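Local structure of formyltransferase (Francisella tularensis subsp. tularensis, 4NV1) at residues 143-147 with 148-152; 8-12 with 13-17; 201-205 with 206-210; 163-166 with 167-171; 78-81 with 82-86. The protein is a formyltransferase-family protein of two subunits, whose chain pairs a mixed beta sheet with a smaller C-terminal dimerization region and holds bound dTDP-4-amino-4,6-dideoxyglucose. One frame throughout, in Å; residues are numbered along the deposited sequence.

Contact 1. Residues 143-147 with 148-152. With 0FX (dTDP-4-amino-4,6-dideoxyglucose), chain I.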
# COMPACT_ATOMS: atom_id res chain seq x y z
N SER A 143 -0.35 -9.97 -12.22
CA SER A 143 -1.14 -9.90 -10.97
C SER A 143 -0.64 -8.85 -9.99
O SER A 143 -1.43 -8.28 -9.25
CB SER A 143 -1.14 -11.23 -10.23
OG SER A 143 0.20 -11.58 -9.95
N PHE A 144 0.67 -8.61 -10.04
CA PHE A 144 1.35 -7.84 -9.04
C PHE A 144 1.58 -6.37 -9.45
O PHE A 144 2.26 -5.65 -8.75
CB PHE A 144 2.65 -8.53 -8.74
CG PHE A 144 3.50 -8.83 -9.95
CD1 PHE A 144 3.47 -10.08 -10.56
CD2 PHE A 144 4.46 -7.91 -10.38
CE1 PHE A 144 4.29 -10.38 -11.62
CE2 PHE A 144 5.29 -8.21 -11.45
CZ PHE A 144 5.20 -9.44 -12.08
N GLU A 145 0.93 -5.91 -10.50
CA GLU A 145 1.17 -4.61 -11.09
C GLU A 145 0.02 -3.71 -10.79
O GLU A 145 -1.10 -4.19 -10.70
CB GLU A 145 1.25 -4.69 -12.62
CG GLU A 145 2.41 -5.53 -13.05
CD GLU A 145 2.63 -5.72 -14.54
OE1 GLU A 145 1.65 -5.62 -15.29
OE2 GLU A 145 3.81 -6.04 -14.89
N ASN A 146 0.32 -2.43 -10.64
CA ASN A 146 -0.69 -1.41 -10.52
C ASN A 146 -0.75 -0.52 -11.79
O ASN A 146 -0.04 -0.75 -12.78
CB ASN A 146 -0.39 -0.57 -9.25
CG ASN A 146 0.96 0.12 -9.30
OD1 ASN A 146 1.49 0.41 -10.38
ND2 ASN A 146 1.56 0.36 -8.13
N SER A 147 -1.57 0.53 -11.75
CA SER A 147 -1.62 1.48 -12.85
C SER A 147 -0.26 2.02 -13.23
O SER A 147 -0.01 2.26 -14.43
CB SER A 147 -2.63 2.60 -12.66
OG SER A 147 -2.44 3.71 -13.58
N PHE A 148 0.62 2.22 -12.26
CA PHE A 148 1.88 2.86 -12.56
C PHE A 148 2.76 1.88 -13.29
O PHE A 148 3.41 2.26 -14.26
CB PHE A 148 2.63 3.48 -11.37
CG PHE A 148 4.05 3.85 -11.70
CD1 PHE A 148 4.42 5.17 -11.90
CD2 PHE A 148 5.02 2.88 -11.83
CE1 PHE A 148 5.72 5.53 -12.22
CE2 PHE A 148 6.34 3.22 -12.16
CZ PHE A 148 6.68 4.55 -12.35
N ASP A 149 2.76 0.61 -12.92
CA ASP A 149 3.64 -0.30 -13.59
C ASP A 149 3.20 -0.58 -15.02
O ASP A 149 4.06 -0.92 -15.85
CB ASP A 149 3.76 -1.65 -12.86
CG ASP A 149 3.94 -1.52 -11.33
OD1 ASP A 149 4.83 -0.73 -10.93
OD2 ASP A 149 3.22 -2.17 -10.54
N VAL A 150 1.88 -0.64 -15.23
CA VAL A 150 1.35 -0.94 -16.55
C VAL A 150 1.53 0.28 -17.43
O VAL A 150 1.95 0.12 -18.56
CB VAL A 150 -0.16 -1.33 -16.52
CG1 VAL A 150 -0.63 -1.57 -17.97
CG2 VAL A 150 -0.29 -2.60 -15.67
N TYR A 151 1.33 1.50 -16.92
CA TYR A 151 1.56 2.69 -17.68
C TYR A 151 3.01 2.71 -18.10
O TYR A 151 3.33 3.14 -19.24
CB TYR A 151 1.26 3.92 -16.83
CG TYR A 151 1.56 5.30 -17.41
CD1 TYR A 151 0.59 5.98 -18.15
CD2 TYR A 151 2.73 5.98 -17.10
CE1 TYR A 151 0.79 7.26 -18.63
CE2 TYR A 151 2.94 7.29 -17.55
CZ TYR A 151 1.97 7.91 -18.34
OH TYR A 151 2.11 9.20 -18.82
N ALA A 152 3.91 2.35 -17.21
CA ALA A 152 5.33 2.41 -17.58
C ALA A 152 5.75 1.36 -18.61
O ALA A 152 6.64 1.65 -19.39
CB ALA A 152 6.25 2.30 -16.38
O4P 0FX I . -0.24 10.72 -19.93
P2 0FX I . 0.43 12.03 -19.46
O3P 0FX I . 1.91 12.29 -19.24
O1G 0FX I . -0.51 13.29 -19.70
C1G 0FX I . -0.78 13.76 -21.01
C2G 0FX I . -1.78 14.86 -20.68
O2G 0FX I . -1.37 15.62 -19.54
C3G 0FX I . -3.16 14.30 -20.41
O3G 0FX I . -3.97 15.49 -20.34
C4G 0FX I . -3.53 13.32 -21.55
N4A 0FX I . -4.88 12.81 -21.44
C5G 0FX I . -2.54 12.16 -21.68
C6G 0FX I . -2.89 11.25 -22.85
O5G 0FX I . -1.25 12.72 -21.89
OPP 0FX I . 0.40 12.39 -17.90
P 0FX I . -0.68 12.33 -16.75
O1P 0FX I . -1.75 13.40 -16.78
O2P 0FX I . 0.41 12.11 -15.71
O5 0FX I . -1.37 10.87 -16.71
C5 0FX I . -0.49 9.73 -16.62
C4 0FX I . -1.08 8.64 -15.75
O4 0FX I . -1.01 9.02 -14.39
C3 0FX I . -2.53 8.31 -15.98
O3 0FX I . -2.71 7.23 -16.92
C2 0FX I . -2.98 7.75 -14.63
C1 0FX I . -2.10 8.53 -13.65
N11 0FX I . -2.91 9.56 -12.98
C61 0FX I . -2.98 10.80 -13.50
C51 0FX I . -3.75 11.76 -12.88
C5A 0FX I . -3.96 13.17 -13.38
C21 0FX I . -3.56 9.24 -11.84
O21 0FX I . -3.47 8.02 -11.27
N31 0FX I . -4.28 10.14 -11.16
C41 0FX I . -4.35 11.38 -11.70
O41 0FX I . -5.09 12.33 -11.14

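Contact 2. Residues 8-12 with 13-17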
# COMPACT_ATOMS: atom_id res chain seq x y z
N VAL A 8 6.20 18.26 -33.11
CA VAL A 8 5.95 17.27 -32.09
C VAL A 8 5.38 18.01 -30.92
O VAL A 8 6.05 18.86 -30.36
CB VAL A 8 7.27 16.64 -31.69
CG1 VAL A 8 7.18 15.79 -30.42
CG2 VAL A 8 7.80 15.87 -32.88
N VAL A 9 4.14 17.68 -30.60
CA VAL A 9 3.46 18.11 -29.40
C VAL A 9 3.42 17.08 -28.27
O VAL A 9 2.95 15.94 -28.46
CB VAL A 9 2.06 18.43 -29.78
CG1 VAL A 9 1.42 19.22 -28.66
CG2 VAL A 9 2.03 19.16 -31.11
N THR A 10 3.99 17.45 -27.12
CA THR A 10 3.94 16.62 -25.91
C THR A 10 3.98 17.43 -24.63
O THR A 10 4.63 18.49 -24.58
CB THR A 10 5.16 15.70 -25.82
OG1 THR A 10 4.99 14.81 -24.71
CG2 THR A 10 6.43 16.47 -25.66
N ASP A 11 3.30 16.91 -23.60
CA ASP A 11 3.49 17.39 -22.26
C ASP A 11 4.20 16.39 -21.37
O ASP A 11 4.00 16.44 -20.17
CB ASP A 11 2.13 17.78 -21.71
CG ASP A 11 1.58 18.96 -22.47
OD1 ASP A 11 2.25 19.99 -22.40
OD2 ASP A 11 0.57 18.86 -23.20
N ASN A 12 5.07 15.54 -21.90
CA ASN A 12 5.76 14.56 -21.06
C ASN A 12 7.23 14.68 -21.19
O ASN A 12 7.72 14.60 -22.30
CB ASN A 12 5.50 13.13 -21.53
CG ASN A 12 6.05 12.07 -20.59
OD1 ASN A 12 7.23 11.70 -20.60
ND2 ASN A 12 5.15 11.54 -19.80
N ARG A 13 7.94 14.79 -20.07
CA ARG A 13 9.38 14.99 -20.10
C ARG A 13 10.05 13.79 -20.69
O ARG A 13 11.07 13.92 -21.38
CB ARG A 13 9.87 15.17 -18.67
CG ARG A 13 11.22 14.57 -18.28
CD ARG A 13 12.39 15.55 -18.37
NE ARG A 13 12.48 16.44 -17.20
CZ ARG A 13 11.82 17.59 -17.02
NH1 ARG A 13 10.98 18.09 -17.92
NH2 ARG A 13 12.00 18.28 -15.90
N THR A 14 9.58 12.60 -20.32
CA THR A 14 10.30 11.39 -20.74
C THR A 14 10.16 11.18 -22.25
O THR A 14 11.13 10.95 -22.97
CB THR A 14 9.87 10.17 -19.91
OG1 THR A 14 10.71 10.14 -18.75
CG2 THR A 14 10.08 8.86 -20.66
N ILE A 15 8.92 11.24 -22.71
CA ILE A 15 8.62 11.25 -24.15
C ILE A 15 9.38 12.36 -24.88
O ILE A 15 9.98 12.09 -25.95
CB ILE A 15 7.11 11.44 -24.33
CG1 ILE A 15 6.37 10.18 -23.86
CG2 ILE A 15 6.72 11.86 -25.76
CD1 ILE A 15 6.89 8.87 -24.44
N LEU A 16 9.39 13.57 -24.31
CA LEU A 16 10.13 14.69 -24.94
C LEU A 16 11.59 14.30 -25.10
O LEU A 16 12.21 14.46 -26.18
CB LEU A 16 10.03 16.03 -24.17
CG LEU A 16 11.02 17.11 -24.67
CD1 LEU A 16 10.73 17.40 -26.14
CD2 LEU A 16 11.07 18.42 -23.87
N SER A 17 12.15 13.75 -24.03
CA SER A 17 13.54 13.27 -24.08
C SER A 17 13.81 12.10 -25.06
O SER A 17 14.85 12.04 -25.73
CB SER A 17 13.96 12.86 -22.66
OG SER A 17 15.32 12.57 -22.68
O HOH W 1 8.25 11.68 -17.61

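Contact 3. Residues 201-205 with 206-210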
# COMPACT_ATOMS: atom_id res chain seq x y z
N LYS A 201 -20.72 -2.13 -1.68
CA LYS A 201 -20.70 -2.90 -2.94
C LYS A 201 -20.18 -4.30 -2.71
O LYS A 201 -19.23 -4.49 -1.97
CB LYS A 201 -19.79 -2.20 -3.93
CG LYS A 201 -19.60 -2.87 -5.28
CD LYS A 201 -19.58 -1.78 -6.33
CE LYS A 201 -18.79 -2.18 -7.57
NZ LYS A 201 -19.47 -3.33 -8.22
N ILE A 202 -20.78 -5.27 -3.37
CA ILE A 202 -20.44 -6.68 -3.18
C ILE A 202 -19.50 -7.06 -4.30
O ILE A 202 -19.74 -6.67 -5.42
CB ILE A 202 -21.75 -7.55 -3.16
CG1 ILE A 202 -22.79 -6.91 -2.23
CG2 ILE A 202 -21.49 -8.97 -2.70
CD1 ILE A 202 -23.80 -7.86 -1.64
N VAL A 203 -18.42 -7.79 -4.02
CA VAL A 203 -17.34 -8.02 -4.99
C VAL A 203 -16.61 -9.26 -4.52
O VAL A 203 -16.75 -9.61 -3.35
CB VAL A 203 -16.28 -6.88 -4.99
CG1 VAL A 203 -16.89 -5.55 -5.34
CG2 VAL A 203 -15.61 -6.77 -3.62
N THR A 204 -15.79 -9.88 -5.37
CA THR A 204 -14.84 -10.86 -4.86
C THR A 204 -13.60 -10.06 -4.40
O THR A 204 -13.36 -8.90 -4.78
CB THR A 204 -14.35 -11.78 -5.98
OG1 THR A 204 -13.94 -10.93 -7.05
CG2 THR A 204 -15.44 -12.78 -6.48
N MET A 205 -12.79 -10.70 -3.59
CA MET A 205 -11.49 -10.18 -3.24
C MET A 205 -10.67 -9.92 -4.50
O MET A 205 -9.87 -8.98 -4.52
CB MET A 205 -10.70 -11.17 -2.40
CG MET A 205 -11.02 -11.17 -0.92
SD MET A 205 -10.89 -9.54 -0.16
CE MET A 205 -9.13 -9.26 -0.20
N ARG A 206 -10.77 -10.78 -5.50
CA ARG A 206 -10.07 -10.56 -6.77
C ARG A 206 -10.38 -9.20 -7.36
O ARG A 206 -9.51 -8.45 -7.77
CB ARG A 206 -10.47 -11.59 -7.82
CG ARG A 206 -9.92 -11.17 -9.17
CD ARG A 206 -10.09 -12.28 -10.17
NE ARG A 206 -9.06 -13.29 -10.06
CZ ARG A 206 -9.17 -14.50 -9.54
NH1 ARG A 206 -8.10 -15.27 -9.58
NH2 ARG A 206 -10.27 -14.93 -8.93
N GLU A 207 -11.67 -8.91 -7.44
CA GLU A 207 -12.20 -7.65 -7.91
C GLU A 207 -11.80 -6.41 -7.06
O GLU A 207 -11.68 -5.32 -7.61
CB GLU A 207 -13.72 -7.73 -7.88
CG GLU A 207 -14.38 -8.48 -9.03
CD GLU A 207 -15.90 -8.36 -8.93
OE1 GLU A 207 -16.50 -8.72 -7.89
OE2 GLU A 207 -16.54 -7.84 -9.87
N ALA A 208 -11.74 -6.57 -5.73
CA ALA A 208 -11.40 -5.43 -4.87
C ALA A 208 -9.96 -5.13 -5.13
O ALA A 208 -9.58 -3.98 -5.26
CB ALA A 208 -11.65 -5.73 -3.39
N ILE A 209 -9.16 -6.19 -5.20
CA ILE A 209 -7.75 -6.04 -5.45
C ILE A 209 -7.46 -5.43 -6.82
O ILE A 209 -6.61 -4.52 -6.93
CB ILE A 209 -7.03 -7.36 -5.22
CG1 ILE A 209 -6.99 -7.55 -3.72
CG2 ILE A 209 -5.63 -7.34 -5.83
CD1 ILE A 209 -6.63 -8.96 -3.34
N ASP A 210 -8.14 -5.92 -7.85
CA ASP A 210 -7.98 -5.40 -9.22
C ASP A 210 -8.43 -3.97 -9.19
O ASP A 210 -7.68 -3.14 -9.66
CB ASP A 210 -8.69 -6.23 -10.28
CG ASP A 210 -8.01 -7.57 -10.50
OD1 ASP A 210 -6.89 -7.82 -9.97
OD2 ASP A 210 -8.63 -8.40 -11.19

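Contact 4. Residues 163-166 with 167-171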
# COMPACT_ATOMS: atom_id res chain seq x y z
N THR A 163 10.28 4.08 -32.47
CA THR A 163 11.62 3.82 -32.96
C THR A 163 11.54 2.90 -34.22
O THR A 163 12.17 3.16 -35.23
CB THR A 163 12.47 3.18 -31.84
OG1 THR A 163 12.50 4.02 -30.68
CG2 THR A 163 13.85 2.85 -32.30
N LYS A 164 10.72 1.86 -34.17
CA LYS A 164 10.59 0.89 -35.26
C LYS A 164 9.94 1.47 -36.51
O LYS A 164 10.18 0.99 -37.60
CB LYS A 164 9.80 -0.30 -34.76
CG LYS A 164 9.86 -1.56 -35.62
CD LYS A 164 9.16 -2.78 -35.01
CE LYS A 164 9.01 -3.92 -36.01
NZ LYS A 164 7.72 -4.65 -35.78
N VAL A 165 9.11 2.50 -36.40
CA VAL A 165 8.38 2.93 -37.58
C VAL A 165 8.68 4.37 -38.05
O VAL A 165 8.16 4.79 -39.10
CB VAL A 165 6.85 2.78 -37.44
CG1 VAL A 165 6.43 1.32 -37.29
CG2 VAL A 165 6.27 3.72 -36.37
N ILE A 166 9.53 5.10 -37.32
CA ILE A 166 9.81 6.52 -37.69
C ILE A 166 10.44 6.67 -39.11
O ILE A 166 10.02 7.53 -39.90
CB ILE A 166 10.67 7.18 -36.57
CG1 ILE A 166 10.99 8.64 -36.89
CG2 ILE A 166 12.03 6.50 -36.41
CD1 ILE A 166 9.79 9.47 -37.26
N ASP A 167 11.35 5.75 -39.47
CA ASP A 167 11.87 5.75 -40.86
C ASP A 167 10.82 5.64 -41.97
O ASP A 167 10.75 6.48 -42.90
CB ASP A 167 12.98 4.70 -41.04
CG ASP A 167 14.27 5.12 -40.34
OD1 ASP A 167 14.44 6.31 -39.92
OD2 ASP A 167 15.13 4.25 -40.14
N ASP A 168 9.92 4.69 -41.80
CA ASP A 168 8.86 4.50 -42.76
C ASP A 168 7.98 5.72 -42.88
O ASP A 168 7.54 6.10 -43.98
CB ASP A 168 7.91 3.37 -42.34
CG ASP A 168 8.51 1.98 -42.47
OD1 ASP A 168 7.79 1.01 -42.13
OD2 ASP A 168 9.69 1.84 -42.88
N ILE A 169 7.64 6.28 -41.73
CA ILE A 169 6.87 7.49 -41.74
C ILE A 169 7.66 8.65 -42.38
O ILE A 169 7.07 9.46 -43.05
CB ILE A 169 6.41 7.90 -40.31
CG1 ILE A 169 5.43 6.91 -39.70
CG2 ILE A 169 5.82 9.29 -40.28
CD1 ILE A 169 5.37 6.87 -38.17
N LEU A 170 8.94 8.84 -42.08
CA LEU A 170 9.64 9.97 -42.69
C LEU A 170 9.78 9.72 -44.21
O LEU A 170 9.87 10.65 -45.02
CB LEU A 170 11.02 10.13 -42.08
CG LEU A 170 11.07 10.43 -40.59
CD1 LEU A 170 12.48 10.46 -40.03
CD2 LEU A 170 10.42 11.78 -40.34
N ASN A 171 9.78 8.44 -44.57
CA ASN A 171 9.83 8.07 -45.97
C ASN A 171 8.51 8.09 -46.61
O ASN A 171 8.44 7.85 -47.79
CB ASN A 171 10.55 6.75 -46.20
CG ASN A 171 12.03 6.93 -45.90
OD1 ASN A 171 12.59 8.03 -46.13
ND2 ASN A 171 12.65 5.92 -45.31
O HOH W 2 12.39 3.38 -38.05
O HOH W 3 10.64 2.41 -40.18

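Contact 5. Residues 78-81 with 82-86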
# COMPACT_ATOMS: atom_id res chain seq x y z
N GLN A 78 -3.40 18.38 -25.24
CA GLN A 78 -4.40 19.02 -26.13
C GLN A 78 -4.73 18.25 -27.40
O GLN A 78 -3.86 17.57 -27.94
CB GLN A 78 -3.92 20.40 -26.61
CG GLN A 78 -2.98 21.14 -25.67
CD GLN A 78 -2.52 22.51 -26.16
OE1 GLN A 78 -3.30 23.31 -26.69
NE2 GLN A 78 -1.24 22.77 -25.99
N LEU A 79 -5.94 18.46 -27.91
CA LEU A 79 -6.39 17.90 -29.18
C LEU A 79 -6.23 18.85 -30.35
O LEU A 79 -6.48 20.07 -30.25
CB LEU A 79 -7.86 17.56 -29.08
CG LEU A 79 -8.19 16.73 -27.83
CD1 LEU A 79 -9.66 16.88 -27.47
CD2 LEU A 79 -7.74 15.28 -28.03
N PHE A 80 -5.86 18.25 -31.48
CA PHE A 80 -5.44 18.96 -32.67
C PHE A 80 -6.73 19.33 -33.37
O PHE A 80 -7.67 18.54 -33.42
CB PHE A 80 -4.62 18.05 -33.60
CG PHE A 80 -3.17 17.80 -33.22
CD1 PHE A 80 -2.68 17.90 -31.93
CD2 PHE A 80 -2.31 17.36 -34.19
CE1 PHE A 80 -1.35 17.63 -31.64
CE2 PHE A 80 -1.01 17.05 -33.92
CZ PHE A 80 -0.51 17.20 -32.63
N PRO A 81 -6.81 20.56 -33.92
CA PRO A 81 -7.96 20.99 -34.71
C PRO A 81 -8.23 20.15 -35.94
O PRO A 81 -7.33 19.54 -36.47
CB PRO A 81 -7.58 22.40 -35.14
CG PRO A 81 -6.72 22.89 -34.03
CD PRO A 81 -6.04 21.70 -33.39
N ALA A 82 -9.46 20.14 -36.43
CA ALA A 82 -9.82 19.23 -37.51
C ALA A 82 -9.04 19.53 -38.77
O ALA A 82 -8.57 18.63 -39.43
CB ALA A 82 -11.31 19.26 -37.79
N LYS A 83 -8.86 20.80 -39.10
CA LYS A 83 -8.36 21.16 -40.42
C LYS A 83 -6.85 21.01 -40.40
O LYS A 83 -6.22 20.76 -41.44
CB LYS A 83 -8.74 22.61 -40.73
CG LYS A 83 -10.01 23.05 -40.03
CD LYS A 83 -10.79 24.07 -40.84
CE LYS A 83 -12.29 23.91 -40.63
NZ LYS A 83 -13.04 24.86 -41.51
N LEU A 84 -6.25 21.14 -39.22
CA LEU A 84 -4.83 20.78 -39.13
C LEU A 84 -4.65 19.29 -39.51
O LEU A 84 -3.93 18.94 -40.41
CB LEU A 84 -4.33 21.00 -37.72
CG LEU A 84 -2.85 20.65 -37.61
CD1 LEU A 84 -1.85 21.41 -38.47
CD2 LEU A 84 -2.47 20.75 -36.16
N VAL A 85 -5.42 18.45 -38.86
CA VAL A 85 -5.41 16.99 -38.98
C VAL A 85 -5.84 16.57 -40.38
O VAL A 85 -5.29 15.61 -40.92
CB VAL A 85 -6.35 16.43 -37.90
CG1 VAL A 85 -6.87 15.05 -38.23
CG2 VAL A 85 -5.67 16.44 -36.55
N ASN A 86 -6.78 17.30 -40.98
CA ASN A 86 -7.21 17.03 -42.36
C ASN A 86 -6.26 17.58 -43.40
O ASN A 86 -6.32 17.16 -44.56
CB ASN A 86 -8.55 17.68 -42.63
CG ASN A 86 -9.66 17.02 -41.87
OD1 ASN A 86 -9.58 15.84 -41.50
ND2 ASN A 86 -10.71 17.79 -41.60

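Contact 1. Residues 143-147 with 148-152
A capping box formed by Asn146 and Asp149 opens the long helix 147-170. Asn146 OD1 accepts the backbone N-H of Asp149 at 2.8 Å, with Asp149 N lying nearly in line with the side-chain C=O, and it also takes a weak, bent bond from Phe148 N. The exchange is completed in the other direction, because Asp149 OD2 receives Asn146 N at 2.9 Å (N-H...O 164°), this N-H coming from above the carboxylate plane. A chi1 of 61° sets Asn146 CG between its own backbone N and carbonyl carbon, which points OD1 at the N-H groups of Phe148 and Asp149. The amide and carboxylate planes lie nearly parallel, 15° apart, although the two side chains cross at about a right angle. The usual helical bonds take over from Val150 N to Asn146 O and from Tyr151 N to Ser147 O. Ser147 OG is held by His217 and Gln107, so the residue after the cap is tied to two residues of the pocket. From the next turn Tyr151 reaches dTDP-4-amino-4,6-dideoxyglucose: one ring face lies against C4 of the ligand, offset toward the rim, while Tyr151 OH makes a weak 3.0 Å bond to O4P. The whole is a capped helix start that also delivers a residue to a ligand pocket.

Contact 2. Residues 8-12 with 13-17
Asn12 and Ile15 meet where the short loop after strand 4-9 enters helix 13-24, and the side chain of Asn12 can be followed outward as a worked case of N-capping. Its CB rests 3.6 Å from Ile15 CB. One atom on, the amide carbon CG lies 3.8 Å from Ile15 CG1, in van der Waals contact. A chi1 of -173° carries CG opposite the backbone N and brings OD1 back over the open turn, where it accepts Ile15 N at 2.7 Å (N-H...O 160°), the donor tilted out of the amide plane. Thr14 N makes a close but weak and doubtful approach to the same oxygen, and a water donates a further bond at 3.2 Å from OD1. The other branch, ND2, makes a weak bond to O3P of dTDP-4-amino-4,6-dideoxyglucose. Behind the cap, Thr10 OG1 takes Asn12 N at 2.9 Å in an ST turn and also bonds Cys74 O. Thr10 CG2 packs 3.9 Å from Leu16 CB. The turn thus links strand 4-9 to helix 13-24 in a beta-alpha-beta unit completed by strand 29-35, with Ile15 leaning on Cys74 of strand 70-74 and on Val159 of helix 147-170, and Leu16 on Tyr33.

Contact 3. Residues 201-205 with 206-210
Thr204 and Glu207 exchange hydrogen bonds in a capping box where strand 202-204 leads into the following helix, the axes of 202-204 and 206-210 standing 91° apart. Thr204 OG1, turned by a chi1 of 50° toward the start of the helix, accepts Glu207 N at 3.1 Å. In return the extended arm of Glu207 sends OE1 to Thr204 N at 2.9 Å through its anti lone pair, and a long, weak bond from Thr204 OG1 reaches the same oxygen. This polar crossing lies toward the solvent side, with Glu207 exposed. Arg206, exposed as well, leads its chain away from the turn to a salt bridge with Asp200 of the second subunit. The other flank is buried and apolar, in ordinary van der Waals contact: Val203 CG2 sits 4.1 Å from Ala208 CB, and Met205, bent at its second and third torsions, brings CE to 4.0 Å from Ile209 CD1. Backbone bonds from Ala208 N to Thr204 O and from Ile209 N to Met205 O continue the helix. Ala208 also packs on Ala208 of the second subunit, whose strand pairs antiparallel with 202-204. The chemistry implies a shared role: the cap is polar, yet Thr204 also lies at the interface, so helix start and dimer contact use the same residues.

Contact 4. Residues 163-166 with 167-171
Val165 CG2 is turned by a chi1 of -63° along the helix toward the next turn, and Ile169, with chi1 -66° and its chain then extended, sends CD1 back to meet it at 3.7 Å. Both belong to the last turns of helix 147-170, which is kinked at residues 167 and 168, where two waters bridge the backbone. This i to i+4 apolar pair is repeated one residue on, where Ile166 CD1 comes within 3.7 Å of Leu170 CG, the two chains slanting past each other. Both pairs keep their helical bonds: Ile169 N reaches Val165 O at 3.1 Å, and Leu170 N reaches Ile166 O at 2.8 Å. The apolar side chains face the sheet, Ile166, Ile169 and Leu170 packing on strand 70-74 and Val165 on Ile135 of strand 133-139. Asp167, by contrast, is exposed and pairs with Lys26 in a salt bridge. At the kink the direct i to i-4 bonds from Asp167 N to Thr163 O and from Asp168 N to Lys164 O are missing, and a water fills in for each. One water accepts from Asp167 N and donates to Thr163 O. The other takes the N-H of Asp168 N at 2.9 Å and donates to Lys164 O at 3.0 Å.

Contact 5. Residues 78-81 with 82-86
The backbone runs extended through Phe80 and Pro81, the proline with phi -59° and psi 156°, and then coils at once into helix 82-87, with Pro81 in the N-cap position. One bond marks the change: Val85 N donates to Pro81 O at 3.2 Å, nearly straight (N-H...O 169°), and Asn86 N follows it to Ala82 O. The cap residue has no polar side-chain atom to offer the first turn, so the cover of this helix start is apolar. Its centre is the meeting of Phe80 with Val85. CG2 of Val85, held beside its own backbone N, touches Phe80 CB at 3.5 Å and sits at the edge of the phenyl ring, near its plane, while the same methyl lies 3.5 Å from Pro81 O. Thus one branch covers both the root of the aromatic side chain and the carbonyl that starts the helix. Leu84 approaches from the preceding position on the turn: its CD2 stands 3.9 Å from Phe80 CD2, obliquely to the ring, and its CB is 4.4 Å from Pro81 CB. Phe80, just before the cap, and Val85, in the first helical turn and a residue beyond, form a hydrophobic staple, with Leu84 flanking it. Beyond the two segments, Asn86 bonds Glu126. Phe80 packs on Val9 of strand 4-9 and Leu84 on Phe7 of the same strand, while Met57 of helix 57-60 touches Phe80, Pro81 and Leu84, so the helix start is lodged between the central sheet and helix 57-60.

Four of the contacts start a helix; contact 4 lies near the end of one, and contacts 1 and 4 share helix 147-170 at its two ends. Contacts 1 to 4 are partly buried, whereas contact 5 lies at the surface. Side-chain oxygens cap the helices of contacts 1, 2 and 3; contact 5 relies on apolar cover, and contact 4 combines apolar pairs with two water bridges at the kink. Contacts 1 and 2 meet through Tyr151 and Asn12 at the bound ligand, and contact 2 also touches contact 5. Contact 3, its centre 27 Å from that of the chain, serves the dimer interface, which contact 1 touches too.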